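Local coordinates for protein FAD synthetase (Saccharomyces cerevisiae, PDB 2WSI) that catalyses the adenylation of flavin mononucleotide with ATP, forming flavin adenine dinucleotide and diphosphate, at residues 109-114 with 226-231; 113-118 with 270-275; 205-210 with 245-250. All coordinates share one frame; numbering follows the deposited sequence.

Contact 1: 109-114 with 226-231; sequences QEETFP and GINNSL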
ATOM      1  N   GLN A 109     -15.597  -6.967  -3.205  1.00 22.51           N
ATOM      2  CA  GLN A 109     -16.513  -7.860  -2.500  1.00 28.93           C
ATOM      3  C   GLN A 109     -17.768  -7.105  -2.058  1.00 26.43           C
ATOM      4  O   GLN A 109     -17.802  -5.880  -2.104  1.00 26.07           O
ATOM      5  CB  GLN A 109     -15.778  -8.496  -1.322  1.00 24.81           C
ATOM      6  CG  GLN A 109     -14.392  -9.017  -1.741  1.00 26.23           C
ATOM      7  CD  GLN A 109     -13.570  -9.567  -0.577  1.00 36.06           C
ATOM      8  OE1 GLN A 109     -12.969  -8.814   0.193  1.00 39.21           O
ATOM      9  NE2 GLN A 109     -13.535 -10.888  -0.455  1.00 33.09           N
ATOM     10  N   GLU A 110     -18.807  -7.828  -1.643  1.00 37.57           N
ATOM     11  CA  GLU A 110     -20.063  -7.171  -1.274  1.00 33.80           C
ATOM     12  C   GLU A 110     -19.859  -6.278  -0.063  1.00 22.48           C
ATOM     13  O   GLU A 110     -20.488  -5.223   0.052  1.00 28.28           O
ATOM     14  CB  GLU A 110     -21.186  -8.182  -0.993  1.00 33.83           C
ATOM     15  CG  GLU A 110     -22.009  -8.575  -2.224  1.00 42.44           C
ATOM     16  CD  GLU A 110     -22.961  -7.473  -2.703  1.00 51.68           C
ATOM     17  OE1 GLU A 110     -23.227  -6.505  -1.948  1.00 46.66           O
ATOM     18  OE2 GLU A 110     -23.452  -7.587  -3.849  1.00 54.17           O
ATOM     19  N   GLU A 111     -18.969  -6.685   0.834  1.00 20.15           N
ATOM     20  CA  GLU A 111     -18.745  -5.918   2.058  1.00 26.42           C
ATOM     21  C   GLU A 111     -17.662  -4.841   1.922  1.00 28.24           C
ATOM     22  O   GLU A 111     -17.239  -4.258   2.911  1.00 18.20           O
ATOM     23  CB  GLU A 111     -18.411  -6.873   3.209  1.00 31.38           C
ATOM     24  CG  GLU A 111     -19.566  -7.827   3.507  1.00 35.09           C
ATOM     25  CD  GLU A 111     -20.872  -7.086   3.756  1.00 44.34           C
ATOM     26  OE1 GLU A 111     -20.895  -6.174   4.615  1.00 48.37           O
ATOM     27  OE2 GLU A 111     -21.878  -7.408   3.091  1.00 47.92           O
ATOM     28  N   THR A 112     -17.228  -4.560   0.700  1.00 19.47           N
ATOM     29  CA  THR A 112     -16.164  -3.565   0.488  1.00 20.00           C
ATOM     30  C   THR A 112     -16.700  -2.158   0.753  1.00 14.44           C
ATOM     31  O   THR A 112     -17.768  -1.804   0.281  1.00 16.59           O
ATOM     32  CB  THR A 112     -15.594  -3.699  -0.958  1.00 19.12           C
ATOM     33  OG1 THR A 112     -15.024  -5.003  -1.103  1.00 20.80           O
ATOM     34  CG2 THR A 112     -14.532  -2.651  -1.257  1.00 19.32           C
ATOM     35  N   PHE A 113     -15.991  -1.353   1.538  1.00 13.61           N
ATOM     36  CA  PHE A 113     -16.441   0.034   1.772  1.00 14.26           C
ATOM     37  C   PHE A 113     -16.476   0.802   0.469  1.00 18.01           C
ATOM     38  O   PHE A 113     -15.503   0.787  -0.251  1.00 15.03           O
ATOM     39  CB  PHE A 113     -15.477   0.800   2.669  1.00 13.34           C
ATOM     40  CG  PHE A 113     -15.511   0.382   4.103  1.00 13.77           C
ATOM     41  CD1 PHE A 113     -16.463   0.922   4.964  1.00 17.66           C
ATOM     42  CD2 PHE A 113     -14.561  -0.508   4.602  1.00 19.98           C
ATOM     43  CE1 PHE A 113     -16.507   0.551   6.303  1.00 23.52           C
ATOM     44  CE2 PHE A 113     -14.586  -0.890   5.950  1.00 25.24           C
ATOM     45  CZ  PHE A 113     -15.559  -0.349   6.801  1.00 23.86           C
ATOM     46  N   PRO A 114     -17.568   1.537   0.197  1.00 15.48           N
ATOM     47  CA  PRO A 114     -17.620   2.414  -0.991  1.00 18.18           C
ATOM     48  C   PRO A 114     -16.507   3.466  -1.009  1.00 19.49           C
ATOM     49  O   PRO A 114     -16.018   3.829  -2.063  1.00 14.00           O
ATOM     50  CB  PRO A 114     -18.977   3.112  -0.874  1.00 27.82           C
ATOM     51  CG  PRO A 114     -19.762   2.339   0.138  1.00 29.00           C
ATOM     52  CD  PRO A 114     -18.816   1.551   0.983  1.00 20.94           C
ATOM     53  N   GLY A 226     -13.769  -5.211   5.724  1.00 27.18           N
ATOM     54  CA  GLY A 226     -15.050  -4.928   5.110  1.00 28.43           C
ATOM     55  C   GLY A 226     -15.979  -4.211   6.066  1.00 33.04           C
ATOM     56  O   GLY A 226     -15.658  -3.999   7.239  1.00 31.40           O
ATOM     57  N   ILE A 227     -17.153  -3.851   5.563  1.00 23.09           N
ATOM     58  CA  ILE A 227     -18.093  -3.029   6.305  1.00 30.85           C
ATOM     59  C   ILE A 227     -18.452  -3.698   7.632  1.00 34.03           C
ATOM     60  O   ILE A 227     -18.722  -3.035   8.633  1.00 29.33           O
ATOM     61  CB  ILE A 227     -19.382  -2.816   5.486  1.00 27.86           C
ATOM     62  CG1 ILE A 227     -19.182  -1.703   4.458  1.00 27.08           C
ATOM     63  CG2 ILE A 227     -20.545  -2.469   6.398  1.00 38.69           C
ATOM     64  CD1 ILE A 227     -20.165  -1.744   3.310  1.00 32.05           C
ATOM     65  N   ASN A 228     -18.436  -5.022   7.632  1.00 33.52           N
ATOM     66  CA  ASN A 228     -18.923  -5.764   8.780  1.00 43.65           C
ATOM     67  C   ASN A 228     -17.825  -6.272   9.707  1.00 44.72           C
ATOM     68  O   ASN A 228     -18.122  -6.699  10.821  1.00 57.23           O
ATOM     69  CB  ASN A 228     -19.780  -6.941   8.314  1.00 47.55           C
ATOM     70  CG  ASN A 228     -19.014  -7.906   7.432  1.00 49.35           C
ATOM     71  OD1 ASN A 228     -18.099  -7.515   6.702  1.00 49.55           O
ATOM     72  ND2 ASN A 228     -19.392  -9.175   7.485  1.00 51.42           N
ATOM     73  N   ASN A 229     -16.568  -6.242   9.265  1.00 38.60           N
ATOM     74  CA  ASN A 229     -15.491  -6.821  10.060  1.00 43.38           C
ATOM     75  C   ASN A 229     -14.376  -5.839  10.445  1.00 40.46           C
ATOM     76  O   ASN A 229     -13.281  -6.271  10.843  1.00 37.52           O
ATOM     77  CB  ASN A 229     -14.907  -8.053   9.347  1.00 42.58           C
ATOM     78  CG  ASN A 229     -14.130  -7.703   8.087  1.00 51.38           C
ATOM     79  OD1 ASN A 229     -13.370  -6.735   8.054  1.00 47.74           O
ATOM     80  ND2 ASN A 229     -14.295  -8.517   7.049  1.00 54.20           N
ATOM     81  N   SER A 230     -14.641  -4.535  10.331  1.00 31.38           N
ATOM     82  CA  SER A 230     -13.626  -3.535  10.694  1.00 33.13           C
ATOM     83  C   SER A 230     -14.220  -2.183  11.085  1.00 28.46           C
ATOM     84  O   SER A 230     -15.183  -1.714  10.493  1.00 27.06           O
ATOM     85  CB  SER A 230     -12.602  -3.361   9.566  1.00 33.56           C
ATOM     86  OG  SER A 230     -13.189  -2.747   8.433  1.00 29.53           O
ATOM     87  N   LEU A 231     -13.616  -1.563  12.095  1.00 23.85           N
ATOM     88  CA  LEU A 231     -14.083  -0.297  12.654  1.00 26.88           C
ATOM     89  C   LEU A 231     -12.895   0.570  12.943  1.00 20.06           C
ATOM     90  O   LEU A 231     -11.769   0.097  12.905  1.00 19.31           O
ATOM     91  CB  LEU A 231     -14.760  -0.521  14.003  1.00 29.83           C
ATOM     92  CG  LEU A 231     -15.615  -1.763  14.160  1.00 37.57           C
ATOM     93  CD1 LEU A 231     -15.871  -2.033  15.645  1.00 37.07           C
ATOM     94  CD2 LEU A 231     -16.896  -1.538  13.401  1.00 34.18           C
TER

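Contact 2: 113-118 with 270-275; sequences FPTLEN and SPISVV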
ATOM      1  N   PHE A 113     -15.991  -1.353   1.538  1.00 13.61           N
ATOM      2  CA  PHE A 113     -16.441   0.034   1.772  1.00 14.26           C
ATOM      3  C   PHE A 113     -16.476   0.802   0.469  1.00 18.01           C
ATOM      4  O   PHE A 113     -15.503   0.787  -0.251  1.00 15.03           O
ATOM      5  CB  PHE A 113     -15.477   0.800   2.669  1.00 13.34           C
ATOM      6  CG  PHE A 113     -15.511   0.382   4.103  1.00 13.77           C
ATOM      7  CD1 PHE A 113     -16.463   0.922   4.964  1.00 17.66           C
ATOM      8  CD2 PHE A 113     -14.561  -0.508   4.602  1.00 19.98           C
ATOM      9  CE1 PHE A 113     -16.507   0.551   6.303  1.00 23.52           C
ATOM     10  CE2 PHE A 113     -14.586  -0.890   5.950  1.00 25.24           C
ATOM     11  CZ  PHE A 113     -15.559  -0.349   6.801  1.00 23.86           C
ATOM     12  N   PRO A 114     -17.568   1.537   0.197  1.00 15.48           N
ATOM     13  CA  PRO A 114     -17.620   2.414  -0.991  1.00 18.18           C
ATOM     14  C   PRO A 114     -16.507   3.466  -1.009  1.00 19.49           C
ATOM     15  O   PRO A 114     -16.018   3.829  -2.063  1.00 14.00           O
ATOM     16  CB  PRO A 114     -18.977   3.112  -0.874  1.00 27.82           C
ATOM     17  CG  PRO A 114     -19.762   2.339   0.138  1.00 29.00           C
ATOM     18  CD  PRO A 114     -18.816   1.551   0.983  1.00 20.94           C
ATOM     19  N   THR A 115     -16.120   3.964   0.157  1.00 13.98           N
ATOM     20  CA  THR A 115     -15.057   4.946   0.234  1.00 16.63           C
ATOM     21  C   THR A 115     -13.763   4.359  -0.343  1.00 12.58           C
ATOM     22  O   THR A 115     -12.990   5.065  -0.991  1.00 12.66           O
ATOM     23  CB  THR A 115     -14.791   5.366   1.703  1.00 17.40           C
ATOM     24  OG1 THR A 115     -15.952   6.032   2.241  1.00 18.74           O
ATOM     25  CG2 THR A 115     -13.587   6.304   1.768  1.00 14.92           C
ATOM     26  N   LEU A 116     -13.538   3.072  -0.069  1.00 10.69           N
ATOM     27  CA  LEU A 116     -12.323   2.373  -0.507  1.00 14.44           C
ATOM     28  C   LEU A 116     -12.430   2.064  -2.000  1.00 12.93           C
ATOM     29  O   LEU A 116     -11.484   2.252  -2.735  1.00 12.40           O
ATOM     30  CB  LEU A 116     -12.127   1.066   0.277  1.00 15.04           C
ATOM     31  CG  LEU A 116     -10.834   0.342  -0.105  1.00 22.48           C
ATOM     32  CD1 LEU A 116      -9.638   1.077   0.477  1.00 14.42           C
ATOM     33  CD2 LEU A 116     -10.836  -1.116   0.311  1.00 36.44           C
ATOM     34  N   GLU A 117     -13.578   1.574  -2.437  1.00 12.68           N
ATOM     35  CA  GLU A 117     -13.792   1.352  -3.874  1.00 18.65           C
ATOM     36  C   GLU A 117     -13.500   2.625  -4.659  1.00 11.40           C
ATOM     37  O   GLU A 117     -12.813   2.604  -5.689  1.00 15.83           O
ATOM     38  CB  GLU A 117     -15.239   0.913  -4.146  1.00 19.13           C
ATOM     39  CG  GLU A 117     -15.509  -0.569  -3.890  1.00 24.78           C
ATOM     40  CD  GLU A 117     -17.005  -0.890  -3.786  1.00 32.99           C
ATOM     41  OE1 GLU A 117     -17.801   0.077  -3.682  1.00 28.66           O
ATOM     42  OE2 GLU A 117     -17.383  -2.099  -3.790  1.00 29.70           O
ATOM     43  N   ASN A 118     -14.005   3.743  -4.173  1.00 11.92           N
ATOM     44  CA  ASN A 118     -13.791   5.016  -4.863  1.00 17.21           C
ATOM     45  C   ASN A 118     -12.307   5.402  -4.895  1.00 15.15           C
ATOM     46  O   ASN A 118     -11.801   5.882  -5.903  1.00 12.18           O
ATOM     47  CB  ASN A 118     -14.613   6.136  -4.225  1.00 13.65           C
ATOM     48  CG  ASN A 118     -16.094   6.047  -4.571  1.00 21.76           C
ATOM     49  OD1 ASN A 118     -16.470   5.477  -5.587  1.00 28.27           O
ATOM     50  ND2 ASN A 118     -16.935   6.597  -3.716  1.00 21.13           N
ATOM     51  N   SER A 270      -8.559  11.032   1.134  1.00 12.65           N
ATOM     52  CA  SER A 270      -9.584  10.929   0.094  1.00 12.45           C
ATOM     53  C   SER A 270     -10.969  11.127   0.705  1.00 10.42           C
ATOM     54  O   SER A 270     -11.156  10.928   1.899  1.00 12.54           O
ATOM     55  CB  SER A 270      -9.500   9.572  -0.631  1.00 13.18           C
ATOM     56  OG  SER A 270     -10.047   8.501   0.164  1.00 11.85           O
ATOM     57  N   PRO A 271     -11.948  11.493  -0.129  1.00 17.46           N
ATOM     58  CA  PRO A 271     -13.316  11.784   0.343  1.00 17.19           C
ATOM     59  C   PRO A 271     -14.073  10.551   0.867  1.00 15.56           C
ATOM     60  O   PRO A 271     -13.994   9.482   0.284  1.00 16.82           O
ATOM     61  CB  PRO A 271     -14.027  12.342  -0.914  1.00 18.34           C
ATOM     62  CG  PRO A 271     -12.965  12.708  -1.875  1.00 21.12           C
ATOM     63  CD  PRO A 271     -11.694  11.969  -1.507  1.00 14.38           C
ATOM     64  N   ILE A 272     -14.802  10.712   1.963  1.00 15.43           N
ATOM     65  CA  ILE A 272     -15.659   9.658   2.498  1.00 16.24           C
ATOM     66  C   ILE A 272     -16.977   9.635   1.741  1.00 20.69           C
ATOM     67  O   ILE A 272     -17.600  10.671   1.558  1.00 22.37           O
ATOM     68  CB  ILE A 272     -16.041   9.923   3.971  1.00 20.09           C
ATOM     69  CG1 ILE A 272     -14.807  10.239   4.816  1.00 28.15           C
ATOM     70  CG2 ILE A 272     -16.772   8.709   4.551  1.00 25.64           C
ATOM     71  CD1 ILE A 272     -13.718   9.224   4.685  1.00 21.28           C
ATOM     72  N   SER A 273     -17.410   8.463   1.314  1.00 14.06           N
ATOM     73  CA  SER A 273     -18.645   8.367   0.537  1.00 21.96           C
ATOM     74  C   SER A 273     -19.803   8.694   1.483  1.00 26.97           C
ATOM     75  O   SER A 273     -19.692   8.459   2.696  1.00 20.39           O
ATOM     76  CB  SER A 273     -18.795   6.963  -0.039  1.00 27.22           C
ATOM     77  OG  SER A 273     -20.077   6.788  -0.621  1.00 43.75           O
ATOM     78  N   VAL A 274     -20.899   9.242   0.958  1.00 25.94           N
ATOM     79  CA  VAL A 274     -22.002   9.620   1.848  1.00 21.37           C
ATOM     80  C   VAL A 274     -22.470   8.390   2.604  1.00 26.22           C
ATOM     81  O   VAL A 274     -22.635   8.452   3.823  1.00 28.48           O
ATOM     82  CB  VAL A 274     -23.187  10.367   1.145  1.00 29.51           C
ATOM     83  CG1 VAL A 274     -22.694  11.661   0.512  1.00 38.33           C
ATOM     84  CG2 VAL A 274     -23.861   9.510   0.101  1.00 41.37           C
ATOM     85  N   VAL A 275     -22.626   7.260   1.919  1.00 20.90           N
ATOM     86  CA  VAL A 275     -23.067   6.058   2.630  1.00 23.89           C
ATOM     87  C   VAL A 275     -22.153   5.768   3.827  1.00 27.40           C
ATOM     88  O   VAL A 275     -22.622   5.433   4.919  1.00 22.20           O
ATOM     89  CB  VAL A 275     -23.205   4.818   1.700  1.00 22.21           C
ATOM     90  CG1 VAL A 275     -21.879   4.394   1.148  1.00 32.04           C
ATOM     91  CG2 VAL A 275     -23.821   3.659   2.456  1.00 32.57           C
TER
HETATM   92  O   HOH W   1     -12.310   7.762  -1.196  1.00 13.40           O
HETATM   93  O   HOH W   2     -15.744   8.431  -1.628  1.00 21.07           O
HETATM   94  O   HOH W   3     -19.965   6.949  -3.458  1.00 33.12           O

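Contact 3: 205-210 with 245-250; sequences FLLYSN and LHFEWE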
ATOM      1  N   PHE A 205       6.549   6.979   5.891  1.00  8.74           N
ATOM      2  CA  PHE A 205       6.725   7.102   4.442  1.00  9.98           C
ATOM      3  C   PHE A 205       5.461   7.638   3.754  1.00 10.15           C
ATOM      4  O   PHE A 205       5.523   8.532   2.909  1.00 10.21           O
ATOM      5  CB  PHE A 205       7.149   5.760   3.833  1.00  6.43           C
ATOM      6  CG  PHE A 205       7.452   5.849   2.363  1.00  8.08           C
ATOM      7  CD1 PHE A 205       8.620   6.446   1.921  1.00 11.59           C
ATOM      8  CD2 PHE A 205       6.538   5.386   1.418  1.00  8.29           C
ATOM      9  CE1 PHE A 205       8.911   6.548   0.569  1.00 18.09           C
ATOM     10  CE2 PHE A 205       6.816   5.480   0.063  1.00 11.00           C
ATOM     11  CZ  PHE A 205       8.016   6.060  -0.365  1.00 13.49           C
ATOM     12  N   LEU A 206       4.298   7.120   4.124  1.00  9.89           N
ATOM     13  CA  LEU A 206       3.073   7.483   3.398  1.00  9.20           C
ATOM     14  C   LEU A 206       2.710   8.957   3.653  1.00 10.61           C
ATOM     15  O   LEU A 206       2.320   9.659   2.746  1.00 10.62           O
ATOM     16  CB  LEU A 206       1.939   6.521   3.763  1.00  6.91           C
ATOM     17  CG  LEU A 206       0.641   6.640   2.961  1.00 13.31           C
ATOM     18  CD1 LEU A 206       0.957   6.517   1.461  1.00 16.50           C
ATOM     19  CD2 LEU A 206      -0.348   5.591   3.420  1.00 13.17           C
ATOM     20  N   LEU A 207       2.911   9.450   4.879  1.00  7.59           N
ATOM     21  CA  LEU A 207       2.655  10.857   5.176  1.00  9.60           C
ATOM     22  C   LEU A 207       3.683  11.748   4.506  1.00 11.50           C
ATOM     23  O   LEU A 207       3.330  12.778   3.931  1.00 11.48           O
ATOM     24  CB  LEU A 207       2.667  11.117   6.696  1.00 10.65           C
ATOM     25  CG  LEU A 207       1.450  10.568   7.427  1.00 10.00           C
ATOM     26  CD1 LEU A 207       1.624  10.669   8.970  1.00 12.09           C
ATOM     27  CD2 LEU A 207       0.158  11.268   6.952  1.00 11.40           C
ATOM     28  N   TYR A 208       4.962  11.371   4.580  1.00 10.53           N
ATOM     29  CA  TYR A 208       5.980  12.112   3.827  1.00 12.83           C
ATOM     30  C   TYR A 208       5.693  12.227   2.324  1.00 16.00           C
ATOM     31  O   TYR A 208       6.030  13.255   1.707  1.00 12.54           O
ATOM     32  CB  TYR A 208       7.369  11.510   3.988  1.00 12.98           C
ATOM     33  CG  TYR A 208       8.419  12.376   3.280  1.00 16.02           C
ATOM     34  CD1 TYR A 208       8.856  13.563   3.860  1.00 23.13           C
ATOM     35  CD2 TYR A 208       8.941  12.017   2.038  1.00 13.54           C
ATOM     36  CE1 TYR A 208       9.802  14.384   3.230  1.00 15.76           C
ATOM     37  CE2 TYR A 208       9.901  12.839   1.379  1.00 16.75           C
ATOM     38  CZ  TYR A 208      10.321  14.016   2.007  1.00 26.10           C
ATOM     39  OH  TYR A 208      11.250  14.849   1.438  1.00 24.66           O
ATOM     40  N   SER A 209       5.086  11.200   1.729  1.00 10.11           N
ATOM     41  CA  SER A 209       4.905  11.185   0.263  1.00 10.98           C
ATOM     42  C   SER A 209       3.964  12.288  -0.198  1.00 12.93           C
ATOM     43  O   SER A 209       3.994  12.696  -1.374  1.00 11.90           O
ATOM     44  CB  SER A 209       4.350   9.850  -0.247  1.00 12.14           C
ATOM     45  OG  SER A 209       2.983   9.671   0.107  1.00 10.77           O
ATOM     46  N   ASN A 210       3.089  12.694   0.720  1.00 14.08           N
ATOM     47  CA  ASN A 210       1.991  13.626   0.449  1.00 15.23           C
ATOM     48  C   ASN A 210       0.988  13.083  -0.547  1.00 13.10           C
ATOM     49  O   ASN A 210       0.114  13.820  -0.993  1.00 12.28           O
ATOM     50  CB  ASN A 210       2.491  14.992  -0.057  1.00 21.35           C
ATOM     51  CG  ASN A 210       1.487  16.114   0.224  1.00 25.18           C
ATOM     52  OD1 ASN A 210       0.764  16.081   1.224  1.00 19.28           O
ATOM     53  ND2 ASN A 210       1.417  17.092  -0.674  1.00 25.44           N
ATOM     54  N   LEU A 245       1.587  12.582  18.504  1.00 18.06           N
ATOM     55  CA  LEU A 245       1.872  12.466  17.077  1.00 26.57           C
ATOM     56  C   LEU A 245       3.363  12.251  16.897  1.00 29.30           C
ATOM     57  O   LEU A 245       4.181  13.017  17.419  1.00 27.45           O
ATOM     58  CB  LEU A 245       1.429  13.709  16.324  1.00 23.46           C
ATOM     59  CG  LEU A 245       1.669  13.724  14.811  1.00 22.42           C
ATOM     60  CD1 LEU A 245       0.916  12.578  14.114  1.00 17.42           C
ATOM     61  CD2 LEU A 245       1.235  15.056  14.251  1.00 19.73           C
ATOM     62  N   HIS A 246       3.722  11.198  16.173  1.00 18.06           N
ATOM     63  CA  HIS A 246       5.134  10.876  15.981  1.00 19.44           C
ATOM     64  C   HIS A 246       5.651  11.255  14.609  1.00 16.51           C
ATOM     65  O   HIS A 246       6.833  11.037  14.325  1.00 20.27           O
ATOM     66  CB  HIS A 246       5.373   9.392  16.171  1.00 18.41           C
ATOM     67  CG  HIS A 246       5.171   8.939  17.573  1.00 28.58           C
ATOM     68  ND1 HIS A 246       6.050   9.258  18.584  1.00 35.69           N
ATOM     69  CD2 HIS A 246       4.180   8.214  18.144  1.00 27.02           C
ATOM     70  CE1 HIS A 246       5.612   8.740  19.719  1.00 43.75           C
ATOM     71  NE2 HIS A 246       4.481   8.100  19.479  1.00 35.98           N
ATOM     72  N   PHE A 247       4.782  11.803  13.766  1.00 16.29           N
ATOM     73  CA  PHE A 247       5.130  12.029  12.352  1.00 13.07           C
ATOM     74  C   PHE A 247       4.999  13.487  11.961  1.00 20.17           C
ATOM     75  O   PHE A 247       4.882  13.833  10.782  1.00 12.27           O
ATOM     76  CB  PHE A 247       4.252  11.154  11.443  1.00 16.11           C
ATOM     77  CG  PHE A 247       4.266   9.704  11.839  1.00 11.62           C
ATOM     78  CD1 PHE A 247       5.390   8.935  11.617  1.00 15.22           C
ATOM     79  CD2 PHE A 247       3.170   9.132  12.503  1.00 13.95           C
ATOM     80  CE1 PHE A 247       5.430   7.602  12.026  1.00 13.58           C
ATOM     81  CE2 PHE A 247       3.189   7.786  12.899  1.00 10.74           C
ATOM     82  CZ  PHE A 247       4.335   7.027  12.662  1.00 11.12           C
ATOM     83  N   GLU A 248       5.061  14.365  12.954  1.00 17.56           N
ATOM     84  CA  GLU A 248       4.923  15.787  12.668  1.00 18.58           C
ATOM     85  C   GLU A 248       5.938  16.290  11.606  1.00 15.27           C
ATOM     86  O   GLU A 248       5.570  17.075  10.742  1.00 25.89           O
ATOM     87  CB  GLU A 248       5.037  16.578  13.983  1.00 28.71           C
ATOM     88  CG  GLU A 248       5.107  18.085  13.810  1.00 36.77           C
ATOM     89  CD  GLU A 248       3.767  18.705  13.457  1.00 40.98           C
ATOM     90  OE1 GLU A 248       2.829  17.957  13.095  1.00 46.00           O
ATOM     91  OE2 GLU A 248       3.657  19.952  13.529  1.00 43.57           O
ATOM     92  N   TRP A 249       7.202  15.862  11.674  1.00 20.60           N
ATOM     93  CA  TRP A 249       8.229  16.356  10.731  1.00 21.77           C
ATOM     94  C   TRP A 249       7.878  15.936   9.299  1.00 25.48           C
ATOM     95  O   TRP A 249       7.926  16.739   8.360  1.00 19.19           O
ATOM     96  CB  TRP A 249       9.629  15.835  11.096  1.00 19.69           C
ATOM     97  CG  TRP A 249      10.721  16.440  10.245  1.00 25.32           C
ATOM     98  CD1 TRP A 249      11.551  17.478  10.584  1.00 27.05           C
ATOM     99  CD2 TRP A 249      11.082  16.065   8.899  1.00 33.79           C
ATOM    100  NE1 TRP A 249      12.403  17.764   9.540  1.00 28.77           N
ATOM    101  CE2 TRP A 249      12.139  16.917   8.496  1.00 30.89           C
ATOM    102  CE3 TRP A 249      10.611  15.100   7.998  1.00 21.15           C
ATOM    103  CZ2 TRP A 249      12.741  16.823   7.232  1.00 30.27           C
ATOM    104  CZ3 TRP A 249      11.216  15.003   6.744  1.00 24.35           C
ATOM    105  CH2 TRP A 249      12.271  15.867   6.374  1.00 30.04           C
ATOM    106  N   GLU A 250       7.498  14.673   9.147  1.00 20.19           N
ATOM    107  CA  GLU A 250       7.158  14.135   7.833  1.00 19.60           C
ATOM    108  C   GLU A 250       5.974  14.880   7.259  1.00 18.01           C
ATOM    109  O   GLU A 250       5.933  15.161   6.067  1.00 19.16           O
ATOM    110  CB  GLU A 250       6.801  12.662   7.940  1.00 14.70           C
ATOM    111  CG  GLU A 250       7.959  11.759   8.273  1.00 15.20           C
ATOM    112  CD  GLU A 250       8.098  11.478   9.755  1.00 17.33           C
ATOM    113  OE1 GLU A 250       7.791  12.385  10.580  1.00 20.06           O
ATOM    114  OE2 GLU A 250       8.525  10.348  10.089  1.00 13.20           O
TER

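Contact 1: 109-114 with 226-231
Phe113 and Ile227 both carry their leading side-chain carbon beside their own backbone N and anti to the carbonyl carbon (chi1 -72° for CG of Phe113, -81° for CG1 of Ile227), and the two side chains meet at a slant. One face of the Phe113 ring takes Ile227 CA, 4.1 Å from the centroid, in a CH-pi contact displaced toward the rim. Ile227 CG1 adds an apolar touch to Phe113 CD1 at 3.8 Å. At the ring edge, near its plane, lies the hydroxyl of Ser230, with OG 3.4 Å from Phe113 CE2. That hydroxyl donates to Gly226 O at 3.0 Å, while Asn229 N reaches the same oxygen from the opposite face of its plane, two bonds on one carbonyl. Asn229 also turns back to receive Gly226 N on OD1 at 2.8 Å, which closes 226-229 on itself. One backbone bond links the segments: Ile227 N to Glu111 O, 2.7 Å long, with an N-H...O angle of 155°. Glu111 belongs to the type I turn Gln109-Thr112, inside which Gln109 N donates to Thr112 OG1. The bent side chain of Glu111 crosses Asn228 at about a right angle, its CG 3.5 Å from Asn228 OD1. Phe221 meets the Phe113 ring, and Arg279 of helix 274-279 touches Ile227. The side chain of Thr112 is about 6 Å from the bound FAD, and Phe113 is the N-cap residue of helix 114-126. Chemically, a short backbone bond and an aromatic face act together: the bond ties the backbone of Ile227 to the turn, the ring packs its face on the CA, and the internally bonded 226-230 loop presents this surface to a turn near the cofactor.

Contact 2: 113-118 with 270-275
Thr115 and Ser273 supply the direct polar link. Ser273 N donates to Thr115 OG1 over 3.0 Å, almost straight at 171°. The hydroxyl can serve this N-H because it lies beside the Thr115 backbone N and anti to the carbonyl carbon (chi1 -64°). The same OG1 is hydrogen-bonded to Asp276 OD2 on helix 274-279, whose N-cap is Ser273. Van der Waals contacts accompany this bond: Ile272 CG2 is 3.6 Å from Thr115 OG1, and the methyl Thr115 CG2 separately stands 3.5 Å from Pro271 O. Pro114 packs its CB against Ser273 OG at 3.8 Å. Waters make the remaining bridges. One donates to Thr115 O and Pro271 O and accepts from Ser270 OG, itself bonded to Gly215 N. A second, 3.0 Å from Asn118 ND2, donates to Pro271 O, and a third joins Asn118 ND2 to Ser273 OG, which it meets at 2.8 Å. A valine in place of Thr115 would probably leave Ser273 N and the Asp276 carboxylate without their shared mate, with the start of helix 274-279 less firmly held to helix 114-126. The chemistry is that of two helix starts joined by one hydroxyl with two protein partners, while ordered waters link the carbonyls, the serine hydroxyls and the Asn118 amide around it at the surface.

Contact 3: 205-210 with 245-250
On the helix that sends Leu207 and Tyr208 against Phe247, Trp249 and Glu250, Ser209 OG is gripped twice: it donates to Leu206 O at 2.7 Å and is hydrogen-bonded to Glu211 N. This ties the last helical turn to the chain that leaves it, where Asn210 takes a positive phi of 63° and Asn210 N still reaches Leu207 O. Across the contact itself the touches are apolar or plain van der Waals. Leu207 crosses Phe247 at about a right angle, its CD1 branch resting 3.6 Å from Phe247 CB and somewhat farther from the ring carbon CG. Tyr208 and Trp249 both set CG anti to the backbone N (chi1 -175° and -174°). Their side chains run alongside each other in the same direction, and Tyr208 CE1 meets Trp249 CZ3 at 3.8 Å. Between these pairs the chains come close: Tyr208 CA is 3.8 Å from Glu250 O, and the two CB atoms, of Tyr208 and Glu250, are 4.2 Å apart. The polar ends turn to other partners: Tyr208 OH bonds to Ser16 OG of helix 3-18, and Glu250, bent at chi2, leads its carboxylate away from 205-210 to a bond between OE2 and Ser204 OG. That OE2 also lies in plane at the edge of the Phe247 ring, while His246 CB caps the middle of one face, 4.2 Å from its plane. Glu250 is buried, and the Ser204 bond would probably ease the cost of burying its carboxylate. The arrangement is a helix end packed on a helix start: the last turn of 199-209, within the PAPS reductase family region, receives the N-cap residue Phe247 and the first turn of helix 248-252.

Overall arrangement
Of the contact segments, the loop after strand 102-106 comes first along the chain and leads into helix 114-126, and contacts 1 and 2 both start there, sharing Phe113 and Pro114. Contact 1 closes the chain on the loop at 226-231, and contact 2 reaches further, to 270-275 at the start of helix 274-279. Contact 3 joins helix 199-209 to helix 248-252; it crosses contact 1, since 226-231 falls between 205-210 and 245-250, and lies wholly within the loop of contact 2. Contacts 1 and 2 touch, whereas contact 3 stands apart, its centre about 23 Å from that of contact 2. Together they tie the start of helix 114-126 and the end of helix 199-209 to later loops and short helices.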